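Local coordinates for prophage MuSo2, 43 kDa tail protein (Shewanella oneidensis, PDB 3CDD), which probably serves as a trimeric baseplate hub component of a contractile, Mu-like phage tail, at residues Thr181-Lys185 and Ile301-Val305. Residues are numbered along the deposited sequence; the frame is centred on the assembly and turned at random.
Sequences TRASK and INTLV
The backbone N of S184 donates to OD1 of N302 at 2.8 Å, the donor tilted 34° from the carbonyl plane of the side-chain amide. The other end of the same carboxamide works too: ND2 of N302 gives a nearly straight bond (173°) to the carbonyl O of R182, 3.1 Å away. R182 O lies in the plane of the N302 amide, though ND2 sits above the plane of the R182 carbonyl. Asparagine suits the place because one short, flat group both donates and accepts, using the C=O of R182 and the N-H of S184 two residues on, as a strand's backbone N-H and C=O could. With CG anti to the backbone N (chi1 -157°), the amide is carried out to the backbone of 182-184, and CG2 of T181 packs against ND2 of N302 at 3.7 Å. S184 adds a second link: a water bridges OG of S184 (3.2 Å) and the carbonyl O of N302, to which it donates at 2.6 Å. The same small hydroxyl bonds to the backbone N of T186, within its own loop. Further along, L304 lays its branched end beside the backbone, CG standing 3.6 Å from the carbonyl O of S184. The contact thus ties the loop that follows strand 178-181 to the start of strand 304-309, whose L304 pairs through its backbone with T186 and A188 and packs on strand 317-328.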
loop_
_atom_site.group_PDB
_atom_site.type_symbol
_atom_site.label_atom_id
_atom_site.label_comp_id
_atom_site.label_asym_id
_atom_site.label_seq_id
_atom_site.Cartn_x
_atom_site.Cartn_y
_atom_site.Cartn_z
ATOM N N THR A 181 -10.560 25.954 17.060
ATOM C CA THR A 181 -11.171 26.966 16.217
ATOM C C THR A 181 -12.327 26.432 15.363
ATOM O O THR A 181 -12.811 25.314 15.563
ATOM C CB THR A 181 -10.073 27.663 15.372
ATOM O OG1 THR A 181 -10.623 28.811 14.721
ATOM C CG2 THR A 181 -9.437 26.698 14.343
ATOM N N ARG A 182 -12.797 27.263 14.444
ATOM C CA ARG A 182 -13.766 26.866 13.424
ATOM C C ARG A 182 -13.254 27.445 12.128
ATOM O O ARG A 182 -12.378 28.302 12.158
ATOM C CB ARG A 182 -15.162 27.453 13.717
ATOM C CG ARG A 182 -15.987 26.692 14.749
ATOM C CD ARG A 182 -17.375 27.346 14.874
ATOM N NE ARG A 182 -18.369 26.507 15.553
ATOM C CZ ARG A 182 -18.564 26.470 16.869
ATOM N NH1 ARG A 182 -17.831 27.225 17.679
ATOM N NH2 ARG A 182 -19.497 25.673 17.374
ATOM N N ALA A 183 -13.804 27.007 10.996
ATOM C CA ALA A 183 -13.481 27.615 9.704
ATOM C C ALA A 183 -13.563 29.134 9.808
ATOM O O ALA A 183 -14.590 29.676 10.212
ATOM C CB ALA A 183 -14.425 27.118 8.635
ATOM N N SER A 184 -12.483 29.811 9.437
ATOM C CA SER A 184 -12.322 31.244 9.694
ATOM C C SER A 184 -13.107 32.145 8.733
ATOM O O SER A 184 -13.450 31.739 7.624
ATOM C CB SER A 184 -10.840 31.601 9.625
ATOM O OG SER A 184 -10.595 32.919 10.074
ATOM N N LYS A 185 -13.380 33.370 9.180
ATOM C CA LYS A 185 -13.935 34.427 8.329
ATOM C C LYS A 185 -12.809 35.366 7.905
ATOM O O LYS A 185 -13.014 36.261 7.074
ATOM C CB LYS A 185 -14.992 35.245 9.084
ATOM C CG LYS A 185 -16.148 34.440 9.662
ATOM C CD LYS A 185 -16.906 33.720 8.573
ATOM C CE LYS A 185 -18.068 32.946 9.150
ATOM N NZ LYS A 185 -18.436 31.856 8.217
ATOM N N ILE A 301 -2.922 28.865 7.010
ATOM C CA ILE A 301 -4.074 27.969 6.934
ATOM C C ILE A 301 -5.276 28.638 7.589
ATOM O O ILE A 301 -5.121 29.552 8.389
ATOM C CB ILE A 301 -3.849 26.570 7.607
ATOM C CG1 ILE A 301 -3.380 26.713 9.070
ATOM C CG2 ILE A 301 -2.911 25.680 6.755
ATOM C CD1 ILE A 301 -3.144 25.352 9.788
ATOM N N ASN A 302 -6.471 28.164 7.248
ATOM C CA ASN A 302 -7.716 28.688 7.825
ATOM C C ASN A 302 -7.844 30.185 7.602
ATOM O O ASN A 302 -8.173 30.947 8.521
ATOM C CB ASN A 302 -7.833 28.331 9.308
ATOM C CG ASN A 302 -9.262 28.346 9.796
ATOM O OD1 ASN A 302 -10.201 28.257 8.989
ATOM N ND2 ASN A 302 -9.450 28.468 11.123
ATOM N N THR A 303 -7.542 30.603 6.379
ATOM C CA THR A 303 -7.874 31.939 5.921
ATOM C C THR A 303 -8.577 31.816 4.584
ATOM O O THR A 303 -8.410 30.808 3.870
ATOM C CB THR A 303 -6.645 32.889 5.804
ATOM O OG1 THR A 303 -5.613 32.274 5.033
ATOM C CG2 THR A 303 -6.092 33.293 7.195
ATOM N N LEU A 304 -9.378 32.828 4.257
ATOM C CA LEU A 304 -10.189 32.804 3.052
ATOM C C LEU A 304 -9.488 33.557 1.917
ATOM O O LEU A 304 -8.905 34.645 2.127
ATOM C CB LEU A 304 -11.581 33.423 3.327
ATOM C CG LEU A 304 -12.603 32.720 4.241
ATOM C CD1 LEU A 304 -13.817 33.603 4.425
ATOM C CD2 LEU A 304 -13.034 31.367 3.691
ATOM N N VAL A 305 -9.574 32.976 0.720
ATOM C CA VAL A 305 -8.906 33.508 -0.461
ATOM C C VAL A 305 -9.860 33.441 -1.683
ATOM O O VAL A 305 -10.324 32.363 -2.045
ATOM C CB VAL A 305 -7.548 32.760 -0.676
ATOM C CG1 VAL A 305 -7.771 31.312 -1.121
ATOM C CG2 VAL A 305 -6.678 33.490 -1.661
HETATM O O HOH W 1 -7.444 32.468 10.557
#